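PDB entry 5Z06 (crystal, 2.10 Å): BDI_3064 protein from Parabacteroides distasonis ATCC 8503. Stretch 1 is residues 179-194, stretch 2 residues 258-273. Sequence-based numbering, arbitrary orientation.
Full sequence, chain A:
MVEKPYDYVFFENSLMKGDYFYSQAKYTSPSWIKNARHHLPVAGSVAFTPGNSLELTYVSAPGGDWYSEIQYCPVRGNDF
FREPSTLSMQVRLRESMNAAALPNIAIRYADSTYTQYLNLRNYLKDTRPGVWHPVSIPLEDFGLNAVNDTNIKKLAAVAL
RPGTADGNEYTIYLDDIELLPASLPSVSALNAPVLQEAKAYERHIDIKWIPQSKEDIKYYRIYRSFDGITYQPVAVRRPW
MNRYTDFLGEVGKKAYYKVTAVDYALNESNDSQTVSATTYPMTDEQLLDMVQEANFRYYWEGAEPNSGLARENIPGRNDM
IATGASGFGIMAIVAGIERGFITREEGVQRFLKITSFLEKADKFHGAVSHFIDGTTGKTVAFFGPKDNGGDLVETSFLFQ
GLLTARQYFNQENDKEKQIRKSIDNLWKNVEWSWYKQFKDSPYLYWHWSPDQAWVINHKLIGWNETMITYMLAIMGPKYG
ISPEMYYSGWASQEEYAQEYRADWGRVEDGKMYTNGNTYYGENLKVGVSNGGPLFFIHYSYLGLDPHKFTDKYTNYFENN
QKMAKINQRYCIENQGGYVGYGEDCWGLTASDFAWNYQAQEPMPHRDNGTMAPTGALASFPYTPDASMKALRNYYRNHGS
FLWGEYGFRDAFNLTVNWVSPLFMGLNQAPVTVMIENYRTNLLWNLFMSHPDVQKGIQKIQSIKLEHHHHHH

Stretch 1 179-194: LLPASLPSVSALNAPV
Stretch 2, residues 258-273: KVTAVDYALNESNDSQ

Residues 179-194 leave a strand at Leu 180 and run on as a loop, mostly extended but with helical-region kinks at Ala 182 (phi/psi -58/-49) and Ser 188 (-66/-45), along a hairpin-like stretch, 258-273. CA atoms pair as Leu 184 with Tyr 264 (5.8 Å), Leu 190 with Ser 269 (5.1 Å) and Ala 192 with Ser 272 (5.0 Å). The numbers rise together, so 184-192 runs in the same direction as 264-272. The contact buries 777 Å² and is mostly apolar.

Leu 190 covers the most surface. Its phi/psi is -113/91, with chi1 t and chi2 p. Leu 190 CD1 lies 4.0 Å from Ala 261 CB, and Leu 190 CD2 lies 3.2 Å from Asn 267 O. The branched end thus fits against backbone as well as side chains.

Tyr 264 follows Asp 263 in a type I turn ending at Leu 266. Its chi1 is -81° and chi2 74°. Pro 185 lies over one face of the Tyr 264 ring, with Pro 185 CG 4.0 Å from that ring's centroid and 13° off its normal, a CH-pi contact in which the flat aromatic face receives the aliphatic proline ring. Leu 180 CD2 meets the edge at Tyr 264 CE2, 3.7 Å. One water accepts from Tyr 264 N (2.9 Å) and donates to Pro 185 O (2.6 Å).

At the far end, Pro 193 CG packs on Val 259 CG1 at 3.6 Å. Ala 192 N donates to Asn 270 OD1 at 3.2 Å, the only direct hydrogen bond between the stretches. The small Ala 192 CB sits 3.4 Å from Asp 271 O.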

# COMPACT_ATOMS: atom_id res chain seq x y z
N LEU A 179 18.46 -13.21 3.46
CA LEU A 179 18.65 -14.25 4.43
C LEU A 179 17.80 -15.44 4.02
O LEU A 179 16.64 -15.26 3.66
CB LEU A 179 18.27 -13.77 5.82
CG LEU A 179 19.00 -12.54 6.33
CD1 LEU A 179 18.63 -12.29 7.78
CD2 LEU A 179 20.50 -12.67 6.17
N LEU A 180 18.40 -16.63 4.04
CA LEU A 180 17.74 -17.87 3.67
C LEU A 180 17.96 -18.90 4.76
O LEU A 180 18.92 -18.79 5.52
CB LEU A 180 18.32 -18.43 2.37
CG LEU A 180 18.02 -17.66 1.09
CD1 LEU A 180 18.80 -18.25 -0.08
CD2 LEU A 180 16.54 -17.69 0.77
N PRO A 181 17.07 -19.90 4.84
CA PRO A 181 17.27 -20.92 5.86
C PRO A 181 18.37 -21.89 5.43
O PRO A 181 18.68 -21.97 4.25
CB PRO A 181 15.90 -21.61 5.94
CG PRO A 181 15.29 -21.39 4.61
CD PRO A 181 15.82 -20.10 4.09
N ALA A 182 18.97 -22.59 6.40
CA ALA A 182 20.00 -23.59 6.12
C ALA A 182 19.45 -24.66 5.18
O ALA A 182 20.07 -25.00 4.18
CB ALA A 182 20.47 -24.23 7.41
N SER A 183 18.28 -25.17 5.52
CA SER A 183 17.55 -26.08 4.64
C SER A 183 16.67 -25.25 3.71
O SER A 183 15.67 -24.68 4.14
CB SER A 183 16.67 -27.04 5.46
OG SER A 183 16.01 -27.97 4.62
N LEU A 184 17.04 -25.19 2.43
CA LEU A 184 16.22 -24.49 1.46
C LEU A 184 14.90 -25.23 1.32
O LEU A 184 14.89 -26.45 1.20
CB LEU A 184 16.91 -24.44 0.10
CG LEU A 184 18.23 -23.67 0.06
CD1 LEU A 184 18.81 -23.73 -1.35
CD2 LEU A 184 18.06 -22.24 0.54
N PRO A 185 13.77 -24.49 1.35
CA PRO A 185 12.48 -25.12 1.02
C PRO A 185 12.58 -25.85 -0.31
O PRO A 185 13.19 -25.33 -1.24
CB PRO A 185 11.51 -23.94 0.90
CG PRO A 185 12.14 -22.83 1.65
CD PRO A 185 13.63 -23.05 1.64
N SER A 186 12.05 -27.06 -0.39
CA SER A 186 12.00 -27.76 -1.66
C SER A 186 10.55 -28.02 -2.03
O SER A 186 9.62 -27.75 -1.26
CB SER A 186 12.83 -29.05 -1.61
OG SER A 186 12.41 -29.86 -0.54
N VAL A 187 10.38 -28.49 -3.25
CA VAL A 187 9.07 -28.83 -3.79
C VAL A 187 9.19 -30.25 -4.34
O VAL A 187 10.24 -30.61 -4.89
CB VAL A 187 8.66 -27.81 -4.89
CG1 VAL A 187 8.76 -26.39 -4.37
CG2 VAL A 187 9.50 -27.95 -6.16
N SER A 188 8.15 -31.06 -4.17
CA SER A 188 8.15 -32.42 -4.74
C SER A 188 8.16 -32.34 -6.28
O SER A 188 8.95 -33.04 -6.93
CB SER A 188 6.99 -33.26 -4.20
OG SER A 188 5.78 -32.52 -4.19
N ALA A 189 7.30 -31.48 -6.85
CA ALA A 189 7.23 -31.22 -8.30
C ALA A 189 7.17 -29.71 -8.59
O ALA A 189 6.49 -28.97 -7.88
CB ALA A 189 6.01 -31.90 -8.90
N LEU A 190 7.89 -29.29 -9.62
CA LEU A 190 8.01 -27.88 -10.00
C LEU A 190 7.33 -27.65 -11.34
O LEU A 190 7.92 -27.77 -12.41
CB LEU A 190 9.49 -27.48 -10.04
CG LEU A 190 9.80 -25.98 -10.15
CD1 LEU A 190 9.36 -25.20 -8.92
CD2 LEU A 190 11.29 -25.77 -10.38
N ASN A 191 6.06 -27.30 -11.27
CA ASN A 191 5.20 -27.18 -12.43
C ASN A 191 5.09 -25.74 -12.86
O ASN A 191 5.17 -24.82 -12.03
CB ASN A 191 3.82 -27.74 -12.12
CG ASN A 191 3.89 -29.13 -11.50
OD1 ASN A 191 3.34 -29.39 -10.44
ND2 ASN A 191 4.65 -30.00 -12.14
N ALA A 192 4.92 -25.55 -14.16
CA ALA A 192 4.59 -24.26 -14.71
C ALA A 192 3.25 -23.82 -14.13
O ALA A 192 2.33 -24.65 -14.00
CB ALA A 192 4.49 -24.34 -16.22
N PRO A 193 3.13 -22.54 -13.78
CA PRO A 193 1.80 -22.06 -13.52
C PRO A 193 0.99 -22.06 -14.81
O PRO A 193 1.57 -21.95 -15.90
CB PRO A 193 2.03 -20.63 -13.03
CG PRO A 193 3.31 -20.22 -13.65
CD PRO A 193 4.14 -21.46 -13.68
N VAL A 194 -0.32 -22.20 -14.69
CA VAL A 194 -1.21 -21.97 -15.81
C VAL A 194 -1.26 -20.46 -16.04
O VAL A 194 -1.81 -19.74 -15.22
CB VAL A 194 -2.64 -22.51 -15.55
CG1 VAL A 194 -3.58 -22.18 -16.71
CG2 VAL A 194 -2.60 -24.03 -15.33
N LYS A 258 5.74 -15.73 -21.04
CA LYS A 258 5.94 -17.10 -20.67
C LYS A 258 6.39 -17.01 -19.23
O LYS A 258 7.25 -16.18 -18.89
CB LYS A 258 7.06 -17.66 -21.52
CG LYS A 258 6.91 -19.09 -21.98
CD LYS A 258 7.87 -19.36 -23.14
CE LYS A 258 9.30 -18.97 -22.79
NZ LYS A 258 10.31 -19.58 -23.70
N VAL A 259 5.84 -17.86 -18.38
CA VAL A 259 6.18 -17.81 -16.97
C VAL A 259 6.64 -19.19 -16.51
O VAL A 259 6.03 -20.20 -16.85
CB VAL A 259 4.97 -17.33 -16.16
CG1 VAL A 259 5.28 -17.34 -14.66
CG2 VAL A 259 4.57 -15.94 -16.63
N THR A 260 7.71 -19.20 -15.73
CA THR A 260 8.17 -20.43 -15.07
C THR A 260 8.10 -20.25 -13.56
O THR A 260 8.05 -19.12 -13.09
CB THR A 260 9.63 -20.76 -15.47
OG1 THR A 260 10.50 -19.74 -15.00
CG2 THR A 260 9.80 -20.89 -16.98
N ALA A 261 8.08 -21.36 -12.83
CA ALA A 261 8.24 -21.38 -11.37
C ALA A 261 9.66 -21.79 -11.02
O ALA A 261 10.21 -22.73 -11.59
CB ALA A 261 7.25 -22.33 -10.73
N VAL A 262 10.25 -21.08 -10.07
CA VAL A 262 11.63 -21.30 -9.64
C VAL A 262 11.58 -21.67 -8.17
O VAL A 262 10.95 -20.98 -7.39
CB VAL A 262 12.47 -20.04 -9.85
CG1 VAL A 262 13.92 -20.24 -9.41
CG2 VAL A 262 12.42 -19.62 -11.31
N ASP A 263 12.24 -22.78 -7.80
CA ASP A 263 12.31 -23.20 -6.40
C ASP A 263 13.51 -22.56 -5.74
O ASP A 263 14.30 -21.88 -6.40
CB ASP A 263 12.30 -24.74 -6.26
CG ASP A 263 13.58 -25.42 -6.77
OD1 ASP A 263 14.67 -24.82 -6.80
OD2 ASP A 263 13.48 -26.61 -7.15
N TYR A 264 13.66 -22.76 -4.44
CA TYR A 264 14.78 -22.16 -3.70
C TYR A 264 16.16 -22.68 -4.10
O TYR A 264 17.16 -21.98 -3.88
CB TYR A 264 14.56 -22.28 -2.19
CG TYR A 264 13.64 -21.20 -1.68
CD1 TYR A 264 12.27 -21.25 -1.92
CD2 TYR A 264 14.15 -20.10 -0.99
CE1 TYR A 264 11.43 -20.25 -1.45
CE2 TYR A 264 13.33 -19.10 -0.52
CZ TYR A 264 11.97 -19.17 -0.76
OH TYR A 264 11.15 -18.18 -0.29
N ALA A 265 16.22 -23.87 -4.70
CA ALA A 265 17.46 -24.37 -5.30
C ALA A 265 17.74 -23.72 -6.66
O ALA A 265 18.78 -24.01 -7.27
CB ALA A 265 17.41 -25.89 -5.44
N LEU A 266 16.82 -22.86 -7.11
CA LEU A 266 16.89 -22.18 -8.40
C LEU A 266 16.74 -23.14 -9.57
O LEU A 266 17.21 -22.87 -10.67
CB LEU A 266 18.12 -21.27 -8.52
CG LEU A 266 18.36 -20.34 -7.32
CD1 LEU A 266 19.56 -19.45 -7.56
CD2 LEU A 266 17.14 -19.48 -7.02
N ASN A 267 16.04 -24.25 -9.35
CA ASN A 267 15.58 -25.07 -10.47
C ASN A 267 14.38 -24.36 -11.05
O ASN A 267 13.67 -23.66 -10.34
CB ASN A 267 15.16 -26.46 -10.04
CG ASN A 267 16.25 -27.19 -9.28
OD1 ASN A 267 17.38 -27.31 -9.76
ND2 ASN A 267 15.91 -27.66 -8.09
N GLU A 268 14.16 -24.58 -12.34
CA GLU A 268 13.13 -23.88 -13.07
C GLU A 268 12.15 -24.89 -13.63
O GLU A 268 12.55 -25.88 -14.23
CB GLU A 268 13.79 -23.06 -14.18
CG GLU A 268 12.85 -22.13 -14.94
CD GLU A 268 13.51 -20.83 -15.40
OE1 GLU A 268 14.75 -20.68 -15.36
OE2 GLU A 268 12.77 -19.93 -15.79
N SER A 269 10.87 -24.63 -13.44
CA SER A 269 9.83 -25.41 -14.08
C SER A 269 9.96 -25.34 -15.58
O SER A 269 10.73 -24.55 -16.15
CB SER A 269 8.45 -24.88 -13.71
OG SER A 269 8.17 -23.69 -14.43
N ASN A 270 9.14 -26.15 -16.23
CA ASN A 270 8.91 -25.96 -17.65
C ASN A 270 8.17 -24.63 -17.87
O ASN A 270 7.74 -23.98 -16.92
CB ASN A 270 8.15 -27.16 -18.25
CG ASN A 270 6.77 -27.36 -17.66
OD1 ASN A 270 6.54 -27.09 -16.48
ND2 ASN A 270 5.84 -27.84 -18.47
N ASP A 271 8.07 -24.25 -19.14
CA ASP A 271 7.35 -23.05 -19.54
C ASP A 271 5.85 -23.20 -19.36
O ASP A 271 5.30 -24.28 -19.57
CB ASP A 271 7.61 -22.76 -21.02
CG ASP A 271 9.00 -22.27 -21.28
OD1 ASP A 271 9.75 -22.04 -20.32
OD2 ASP A 271 9.34 -22.09 -22.47
N SER A 272 5.20 -22.10 -19.00
CA SER A 272 3.75 -21.98 -19.12
C SER A 272 3.42 -21.94 -20.62
O SER A 272 4.32 -21.82 -21.45
CB SER A 272 3.26 -20.69 -18.45
OG SER A 272 3.87 -19.55 -19.05
N GLN A 273 2.13 -21.99 -20.97
CA GLN A 273 1.77 -21.65 -22.34
C GLN A 273 2.20 -20.18 -22.57
O GLN A 273 2.40 -19.41 -21.62
CB GLN A 273 0.28 -21.88 -22.65
CG GLN A 273 -0.73 -20.97 -21.94
CD GLN A 273 -2.04 -20.75 -22.71
OE1 GLN A 273 -2.24 -21.28 -23.81
NE2 GLN A 273 -2.94 -19.95 -22.12
O HOH W 1 11.62 -24.38 -3.15